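Local atomic coordinates of probable glycosidase crf1 (Neosartorya fumigata, PDB entry 6IBU), a protein that cleaves chitin and transfers its chains to 1,6-beta-glucan, or to other chitin, cross-linking the polysaccharides of the fungal cell wall and septa. Residues Val53-Gln56 and Gly57-Pro60; Asp145-Lys148 and Asp149-Thr152; Ser236-Trp239 and Gln240-Lys243. All blocks are in the same frame, centred on the assembly; numbering follows the deposited sequence.

Contact 1. Residues Val53-Gln56 and Gly57-Pro60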
ATOM      1  N   VAL A  53      -7.680   4.093  14.565  1.00 22.93           N
ATOM      2  CA  VAL A  53      -7.076   3.294  15.665  1.00 26.34           C
ATOM      3  C   VAL A  53      -7.597   3.874  16.992  1.00 28.46           C
ATOM      4  O   VAL A  53      -7.214   5.017  17.320  1.00 29.93           O
ATOM      5  CB  VAL A  53      -5.551   3.352  15.529  1.00 26.45           C
ATOM      6  CG1 VAL A  53      -4.865   2.681  16.695  1.00 29.10           C
ATOM      7  CG2 VAL A  53      -5.116   2.736  14.208  1.00 29.21           C
ATOM      8  N   ALA A  54      -8.516   3.184  17.672  1.00 30.34           N
ATOM      9  CA  ALA A  54      -9.121   3.678  18.937  1.00 34.69           C
ATOM     10  C   ALA A  54      -8.666   2.818  20.116  1.00 36.53           C
ATOM     11  O   ALA A  54      -8.542   3.378  21.213  1.00 42.46           O
ATOM     12  CB  ALA A  54     -10.627   3.715  18.854  1.00 36.06           C
ATOM     13  N   LYS A  55      -8.445   1.521  19.913  1.00 34.40           N
ATOM     14  CA  LYS A  55      -8.030   0.612  21.001  1.00 36.25           C
ATOM     15  C   LYS A  55      -7.052  -0.416  20.443  1.00 34.62           C
ATOM     16  O   LYS A  55      -6.967  -0.570  19.214  1.00 31.76           O
ATOM     17  CB  LYS A  55      -9.249  -0.062  21.631  1.00 43.33           C
ATOM     18  CG  LYS A  55      -9.951  -1.094  20.757  1.00 46.97           C
ATOM     19  CD  LYS A  55     -11.470  -1.106  20.971  1.00 53.59           C
ATOM     20  CE  LYS A  55     -12.224  -2.056  20.059  1.00 57.39           C
ATOM     21  NZ  LYS A  55     -12.536  -1.444  18.741  1.00 59.07           N
ATOM     22  N   GLN A  56      -6.340  -1.093  21.334  1.00 32.34           N
ATOM     23  CA  GLN A  56      -5.316  -2.084  20.957  1.00 33.39           C
ATOM     24  C   GLN A  56      -5.996  -3.127  20.069  1.00 35.37           C
ATOM     25  O   GLN A  56      -7.161  -3.466  20.338  1.00 37.92           O
ATOM     26  CB  GLN A  56      -4.666  -2.682  22.200  1.00 33.23           C
ATOM     27  CG  GLN A  56      -3.561  -3.680  21.877  1.00 34.97           C
ATOM     28  CD  GLN A  56      -2.866  -4.211  23.110  1.00 36.60           C
ATOM     29  OE1 GLN A  56      -3.418  -4.238  24.204  1.00 40.32           O
ATOM     30  NE2 GLN A  56      -1.640  -4.670  22.944  1.00 38.48           N
ATOM     31  N   GLY A  57      -5.294  -3.590  19.034  1.00 35.91           N
ATOM     32  CA  GLY A  57      -5.807  -4.569  18.063  1.00 36.43           C
ATOM     33  C   GLY A  57      -6.550  -3.923  16.902  1.00 37.16           C
ATOM     34  O   GLY A  57      -6.810  -4.662  15.948  1.00 41.74           O
ATOM     35  N   ASP A  58      -6.855  -2.616  16.954  1.00 34.91           N
ATOM     36  CA  ASP A  58      -7.533  -1.869  15.854  1.00 35.78           C
ATOM     37  C   ASP A  58      -6.569  -1.698  14.678  1.00 34.30           C
ATOM     38  O   ASP A  58      -5.532  -1.037  14.843  1.00 36.75           O
ATOM     39  CB  ASP A  58      -8.026  -0.479  16.263  1.00 36.50           C
ATOM     40  CG  ASP A  58      -9.408  -0.484  16.886  1.00 36.71           C
ATOM     41  OD1 ASP A  58      -9.923  -1.602  17.144  1.00 35.51           O
ATOM     42  OD2 ASP A  58      -9.960   0.631  17.117  1.00 39.11           O
ATOM     43  N   ALA A  59      -6.900  -2.304  13.543  1.00 29.71           N
ATOM     44  CA  ALA A  59      -6.098  -2.275  12.307  1.00 26.92           C
ATOM     45  C   ALA A  59      -7.064  -2.253  11.129  1.00 24.14           C
ATOM     46  O   ALA A  59      -7.076  -3.144  10.282  1.00 23.21           O
ATOM     47  CB  ALA A  59      -5.182  -3.468  12.281  1.00 25.85           C
ATOM     48  N   PRO A  60      -7.921  -1.229  11.041  1.00 21.93           N
ATOM     49  CA  PRO A  60      -8.859  -1.127   9.930  1.00 23.39           C
ATOM     50  C   PRO A  60      -8.131  -1.098   8.578  1.00 22.52           C
ATOM     51  O   PRO A  60      -7.188  -0.362   8.429  1.00 20.68           O
ATOM     52  CB  PRO A  60      -9.592   0.199  10.177  1.00 23.77           C
ATOM     53  CG  PRO A  60      -8.653   0.967  11.088  1.00 23.18           C
ATOM     54  CD  PRO A  60      -7.998  -0.090  11.954  1.00 23.07           C
TER

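Contact 2. Residues Asp145-Lys148 and Asp149-Thr152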
ATOM      1  N   ASP A 145       3.914   5.134  -9.753  1.00 16.41           N
ATOM      2  CA  ASP A 145       3.982   4.764 -11.186  1.00 17.95           C
ATOM      3  C   ASP A 145       4.811   3.489 -11.281  1.00 16.41           C
ATOM      4  O   ASP A 145       5.911   3.447 -10.764  1.00 15.82           O
ATOM      5  CB  ASP A 145       4.520   5.906 -12.043  1.00 20.86           C
ATOM      6  CG  ASP A 145       3.420   6.918 -12.375  1.00 26.76           C
ATOM      7  OD1 ASP A 145       2.596   6.646 -13.323  1.00 29.27           O
ATOM      8  OD2 ASP A 145       3.351   7.962 -11.657  1.00 32.65           O
ATOM      9  N   TRP A 146       4.268   2.467 -11.904  1.00 14.97           N
ATOM     10  CA  TRP A 146       4.868   1.124 -11.844  1.00 16.02           C
ATOM     11  C   TRP A 146       4.962   0.556 -13.254  1.00 17.38           C
ATOM     12  O   TRP A 146       3.934   0.241 -13.852  1.00 19.12           O
ATOM     13  CB  TRP A 146       4.037   0.292 -10.891  1.00 15.77           C
ATOM     14  CG  TRP A 146       4.347  -1.155 -10.866  1.00 15.52           C
ATOM     15  CD1 TRP A 146       5.573  -1.750 -10.917  1.00 15.63           C
ATOM     16  CD2 TRP A 146       3.381  -2.189 -10.662  1.00 15.12           C
ATOM     17  NE1 TRP A 146       5.421  -3.102 -10.791  1.00 15.58           N
ATOM     18  CE2 TRP A 146       4.094  -3.399 -10.629  1.00 15.57           C
ATOM     19  CE3 TRP A 146       1.993  -2.200 -10.524  1.00 15.59           C
ATOM     20  CZ2 TRP A 146       3.453  -4.618 -10.489  1.00 15.46           C
ATOM     21  CZ3 TRP A 146       1.356  -3.400 -10.363  1.00 15.59           C
ATOM     22  CH2 TRP A 146       2.084  -4.590 -10.350  1.00 15.64           C
ATOM     23  N   THR A 147       6.178   0.466 -13.770  1.00 18.30           N
ATOM     24  CA  THR A 147       6.455  -0.094 -15.110  1.00 19.38           C
ATOM     25  C   THR A 147       7.497  -1.181 -14.944  1.00 20.72           C
ATOM     26  O   THR A 147       8.054  -1.288 -13.853  1.00 20.28           O
ATOM     27  CB  THR A 147       6.900   1.009 -16.078  1.00 18.79           C
ATOM     28  OG1 THR A 147       8.208   1.488 -15.783  1.00 17.48           O
ATOM     29  CG2 THR A 147       5.965   2.192 -16.051  1.00 18.90           C
ATOM     30  N   LYS A 148       7.745  -1.938 -16.005  1.00 25.43           N
ATOM     31  CA  LYS A 148       8.767  -3.013 -15.995  1.00 29.24           C
ATOM     32  C   LYS A 148      10.157  -2.359 -15.914  1.00 29.32           C
ATOM     33  O   LYS A 148      11.092  -3.051 -15.534  1.00 29.75           O
ATOM     34  CB  LYS A 148       8.563  -4.002 -17.152  1.00 31.80           C
ATOM     35  CG  LYS A 148       8.163  -3.425 -18.501  1.00 36.15           C
ATOM     36  CD  LYS A 148       7.776  -4.478 -19.529  1.00 37.84           C
ATOM     37  CE  LYS A 148       6.488  -5.196 -19.175  1.00 39.66           C
ATOM     38  NZ  LYS A 148       5.571  -5.315 -20.338  1.00 39.10           N
ATOM     39  N   ASP A 149      10.278  -1.058 -16.171  1.00 28.99           N
ATOM     40  CA  ASP A 149      11.586  -0.361 -16.108  1.00 30.18           C
ATOM     41  C   ASP A 149      11.831   0.258 -14.722  1.00 26.06           C
ATOM     42  O   ASP A 149      12.986   0.368 -14.359  1.00 23.56           O
ATOM     43  CB  ASP A 149      11.696   0.709 -17.193  1.00 35.50           C
ATOM     44  CG  ASP A 149      11.864   0.156 -18.603  1.00 43.06           C
ATOM     45  OD1 ASP A 149      12.334  -1.021 -18.756  1.00 40.66           O
ATOM     46  OD2 ASP A 149      11.568   0.930 -19.560  1.00 50.87           O
ATOM     47  N   ALA A 150      10.801   0.695 -13.997  1.00 21.37           N
ATOM     48  CA  ALA A 150      10.973   1.528 -12.787  1.00 20.12           C
ATOM     49  C   ALA A 150       9.677   1.651 -11.991  1.00 19.18           C
ATOM     50  O   ALA A 150       8.591   1.722 -12.575  1.00 18.81           O
ATOM     51  CB  ALA A 150      11.450   2.902 -13.163  1.00 20.91           C
ATOM     52  N   VAL A 151       9.825   1.727 -10.678  1.00 17.67           N
ATOM     53  CA  VAL A 151       8.781   2.212  -9.747  1.00 16.85           C
ATOM     54  C   VAL A 151       9.111   3.660  -9.388  1.00 15.45           C
ATOM     55  O   VAL A 151      10.227   3.936  -8.957  1.00 14.02           O
ATOM     56  CB  VAL A 151       8.721   1.327  -8.497  1.00 17.25           C
ATOM     57  CG1 VAL A 151       7.852   1.959  -7.417  1.00 17.84           C
ATOM     58  CG2 VAL A 151       8.238  -0.065  -8.861  1.00 17.61           C
ATOM     59  N   THR A 152       8.150   4.557  -9.541  1.00 14.90           N
ATOM     60  CA  THR A 152       8.332   5.979  -9.206  1.00 15.51           C
ATOM     61  C   THR A 152       7.327   6.334  -8.130  1.00 14.46           C
ATOM     62  O   THR A 152       6.157   6.029  -8.314  1.00 16.19           O
ATOM     63  CB  THR A 152       8.213   6.863 -10.446  1.00 16.63           C
ATOM     64  OG1 THR A 152       9.144   6.363 -11.402  1.00 16.78           O
ATOM     65  CG2 THR A 152       8.487   8.313 -10.123  1.00 17.24           C
TER
HETATM   66  O   HOH W   1       7.570   4.380 -13.013  1.00 22.75           O

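Contact 3. Residues Ser236-Trp239 and Gln240-Lys243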
ATOM      1  N   SER A 236       9.010 -18.679 -11.402  1.00 33.41           N
ATOM      2  CA  SER A 236       9.992 -17.607 -11.687  1.00 32.67           C
ATOM      3  C   SER A 236       9.689 -16.352 -10.862  1.00 30.60           C
ATOM      4  O   SER A 236      10.637 -15.646 -10.497  1.00 27.89           O
ATOM      5  CB  SER A 236       9.930 -17.282 -13.149  1.00 34.71           C
ATOM      6  OG  SER A 236      11.031 -16.497 -13.551  1.00 42.06           O
ATOM      7  N   GLY A 237       8.401 -16.059 -10.635  1.00 28.94           N
ATOM      8  CA  GLY A 237       7.936 -14.784 -10.053  1.00 27.26           C
ATOM      9  C   GLY A 237       8.248 -13.616 -10.970  1.00 25.84           C
ATOM     10  O   GLY A 237       8.386 -12.493 -10.485  1.00 26.63           O
ATOM     11  N   SER A 238       8.400 -13.877 -12.261  1.00 23.58           N
ATOM     12  CA  SER A 238       8.801 -12.847 -13.232  1.00 21.91           C
ATOM     13  C   SER A 238       7.520 -12.325 -13.847  1.00 21.18           C
ATOM     14  O   SER A 238       6.556 -13.065 -13.897  1.00 23.65           O
ATOM     15  CB  SER A 238       9.788 -13.372 -14.262  1.00 23.46           C
ATOM     16  OG  SER A 238       9.166 -13.986 -15.388  1.00 23.06           O
ATOM     17  N   TRP A 239       7.532 -11.091 -14.314  1.00 20.36           N
ATOM     18  CA  TRP A 239       6.410 -10.490 -15.060  1.00 21.00           C
ATOM     19  C   TRP A 239       6.144 -11.316 -16.317  1.00 22.26           C
ATOM     20  O   TRP A 239       4.965 -11.394 -16.744  1.00 22.88           O
ATOM     21  CB  TRP A 239       6.701  -9.002 -15.331  1.00 20.69           C
ATOM     22  CG  TRP A 239       7.743  -8.663 -16.345  1.00 20.31           C
ATOM     23  CD1 TRP A 239       8.997  -8.170 -16.120  1.00 20.69           C
ATOM     24  CD2 TRP A 239       7.571  -8.681 -17.770  1.00 21.23           C
ATOM     25  NE1 TRP A 239       9.616  -7.888 -17.308  1.00 20.28           N
ATOM     26  CE2 TRP A 239       8.774  -8.203 -18.335  1.00 20.26           C
ATOM     27  CE3 TRP A 239       6.522  -9.068 -18.617  1.00 20.66           C
ATOM     28  CZ2 TRP A 239       8.953  -8.109 -19.711  1.00 20.45           C
ATOM     29  CZ3 TRP A 239       6.702  -8.976 -19.977  1.00 20.39           C
ATOM     30  CH2 TRP A 239       7.906  -8.517 -20.513  1.00 20.80           C
ATOM     31  N   GLN A 240       7.205 -11.907 -16.881  1.00 22.99           N
ATOM     32  CA  GLN A 240       7.139 -12.734 -18.113  1.00 21.51           C
ATOM     33  C   GLN A 240       6.329 -13.994 -17.840  1.00 20.54           C
ATOM     34  O   GLN A 240       5.719 -14.479 -18.782  1.00 23.77           O
ATOM     35  CB  GLN A 240       8.534 -13.077 -18.627  1.00 20.78           C
ATOM     36  CG  GLN A 240       9.303 -11.866 -19.164  1.00 20.17           C
ATOM     37  CD  GLN A 240      10.217 -11.244 -18.135  1.00 20.08           C
ATOM     38  OE1 GLN A 240       9.928 -11.245 -16.942  1.00 20.28           O
ATOM     39  NE2 GLN A 240      11.336 -10.695 -18.593  1.00 19.51           N
ATOM     40  N   SER A 241       6.259 -14.455 -16.595  1.00 19.61           N
ATOM     41  CA  SER A 241       5.503 -15.676 -16.231  1.00 19.10           C
ATOM     42  C   SER A 241       4.003 -15.380 -16.111  1.00 21.10           C
ATOM     43  O   SER A 241       3.242 -16.352 -16.006  1.00 21.65           O
ATOM     44  CB  SER A 241       6.041 -16.297 -14.975  1.00 19.00           C
ATOM     45  OG  SER A 241       5.672 -15.559 -13.823  1.00 17.80           O
ATOM     46  N   ILE A 242       3.554 -14.121 -16.162  1.00 21.46           N
ATOM     47  CA  ILE A 242       2.121 -13.801 -15.881  1.00 21.88           C
ATOM     48  C   ILE A 242       1.307 -13.971 -17.169  1.00 23.30           C
ATOM     49  O   ILE A 242       1.557 -13.257 -18.122  1.00 22.49           O
ATOM     50  CB  ILE A 242       1.952 -12.404 -15.254  1.00 20.87           C
ATOM     51  CG1 ILE A 242       2.776 -12.223 -13.976  1.00 20.69           C
ATOM     52  CG2 ILE A 242       0.492 -12.092 -15.010  1.00 21.41           C
ATOM     53  CD1 ILE A 242       2.531 -13.260 -12.917  1.00 19.97           C
ATOM     54  N   LYS A 243       0.358 -14.901 -17.164  1.00 26.44           N
ATOM     55  CA  LYS A 243      -0.563 -15.174 -18.293  1.00 31.00           C
ATOM     56  C   LYS A 243      -1.885 -14.439 -18.060  1.00 29.66           C
ATOM     57  O   LYS A 243      -2.372 -14.429 -16.915  1.00 26.11           O
ATOM     58  CB  LYS A 243      -0.823 -16.681 -18.436  1.00 37.34           C
ATOM     59  CG  LYS A 243       0.404 -17.529 -18.749  1.00 46.62           C
ATOM     60  CD  LYS A 243       1.283 -17.000 -19.898  1.00 56.53           C
ATOM     61  CE  LYS A 243       1.981 -18.101 -20.680  1.00 60.34           C
ATOM     62  NZ  LYS A 243       3.192 -17.600 -21.367  1.00 61.65           N
TER
HETATM   63  O   HOH W   2       5.854 -16.830 -11.653  1.00 16.59           O
HETATM   64  O   HOH W   3       3.272 -11.292 -18.780  1.00 13.93           O

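Contact 1. Residues Val53-Gln56 and Gly57-Pro60
Asp58 closes a type II beta turn that runs from Lys55 to Asp58, in the loop between strands 48-53 and 61-64 of the GH16 domain. The turn is defined by its backbone bond, Asp58 N to Lys55 O at 3.1 Å, and by the torsions of its two central residues: Gln56 is in the extended region, and Gly57 takes a positive phi of 88°.

Hydrogen bonding by the carboxylate folds the preceding residues back on the turn. Asp58 OD2 accepts Ala54 N at 3.0 Å, on its anti side and 23° out of the carboxylate plane, and it also takes a weak, longer bond from Lys55 N at 3.3 Å. Two successive amides therefore point at one oxygen.

The charge pairing uses the other oxygen. Lys55 NZ forms a salt bridge to Asp58 OD1 at 3.1 Å, on the syn lone pair, so both oxygens of the carboxylate are engaged, OD2 by the backbone amides and OD1 by the lysine. The lysine chain starts between its own N and carbonyl carbon and bends again at CG and near its end; this carries it across the acid at about a right angle, with CG 3.6 Å from Asp58 OD1.

Van der Waals contact is slighter. Val53 also packs on Tyr207, while Ala59 touches the chitin-binding Trp186, consistent with a place at the border of the chitin site. The CB of Gln56 points away from 57-60, and its NE2 bonds to Asp190 OD1. Across the contact, a methyl touches a carbonyl oxygen, Val53 CG2 lying 3.8 Å from Asp58 O.

Contact 2. Residues Asp145-Lys148 and Asp149-Thr152
A beta hairpin joins strands 140-146 and 150-155 here, within one of the two large antiparallel sheets of the GH16 beta-sandwich, a concanavalin-like jelly roll, and Asp145 and Thr152 form an antiparallel hydrogen-bonded pair. Their two backbone bonds, Asp145 N to Thr152 O and Thr152 N to Asp145 O, are both 2.8 Å long. The next pair, Trp146 with Val151, is non-hydrogen-bonded, with CA atoms 4.6 Å apart.

The turn closes at Thr147 and Ala150. Thr147 N donates to Ala150 O at 3.0 Å, whereas the return bond from Ala150 N to Thr147 O is weak. The threonine hydroxyl reinforces this closure: with chi1 at 71°, OG1 is swung back over the turn and donates to Ala150 O at 3.2 Å, in the carbonyl plane on a lone pair. The backbone donor comes to the same oxygen 28° out of that plane. OG1 also receives a weak bond from Asp149 N, bracing the turn from within.

A water adds a third donor to Ala150 O and links it to Thr152 OG1, with a weaker bond to Asp145 O.

On the face bearing Trp146 and Val151 the contact is apolar and buried. The indole extends anti to its backbone nitrogen (chi1 170°), meets Phe68 edge-to-face and touches Phe70, and its NE1, next to CD1, bonds to Pro175 O, which fixes the ring's rotation; Val151 also packs on Phe174. The two residues meet obliquely through a single branch of the valine, CG2, which lies 3.8 Å from Trp146 CD1.

Contact 3. Residues Ser236-Trp239 and Gln240-Lys243
The indole of Trp239 carries the amide of Gln240 flat on one face: ring and amide planes are only 10° apart, and Gln240 CD sits 3.3 Å above the ring plane, displaced toward the rim. Nearer the centre of that face is the aliphatic part of the same chain. Gln240 CG makes a CH-pi contact 3.6 Å from the centroid of the Trp239 six-membered ring, almost on its normal. A bend at chi2 (95°) turns the amide along the indole, bringing OE1 over the pyrrole side, 3.3 Å from Trp239 CD1. Lys148 makes a cation-pi contact with the same indole, which also rests on Phe69.

Within these segments the polar contact of the amide is a weak bond from Ser238 OG to Gln240 OE1. Stronger bonding gathers on Ser238 O. Ser241 OG donates to it at 2.6 Å in the carbonyl plane, while Ser241 N, 3.0 Å away, approaches from 66° above that plane; two donors thus use different directions around one oxygen. A water donates to Ser241 OG and accepts from Gly237 N, tying the hydroxyl to the backbone of Gly237, four residues earlier.

One residue on, Ile242 N bonds to Trp239 O at 3.1 Å, and a second water joins that oxygen to Ile242 O. The successive i to i+3 bonds, Ser241 to Ser238 and Ile242 to Trp239, are the signature of a short 3-10 turn, which here leads from the loop after strand 229-232 into edge strand 242-243 of a small three-stranded antiparallel sheet.

Overall arrangement
Along the chain the three contacts come in series. Contact 1 stands apart, its centre 33 Å from that of contact 2 and 37 Å from that of contact 3, on the opposite side of the chain's centre. It lies in the connection from strand 48-53, which shares its eight-stranded sheet with the hairpin of contact 2, to strand 61-64 of the seven-stranded sheet, which also holds strand 179-187 with Arg182 and Trp186. Contacts 2 and 3, with centres 16 Å apart, meet directly: Lys148 CD packs 3.8 Å from Trp239 CZ2. That touch joins the GH16 hairpin to the small sheet formed with the C-terminal strand; contact 3 itself lies away from the annotated sites.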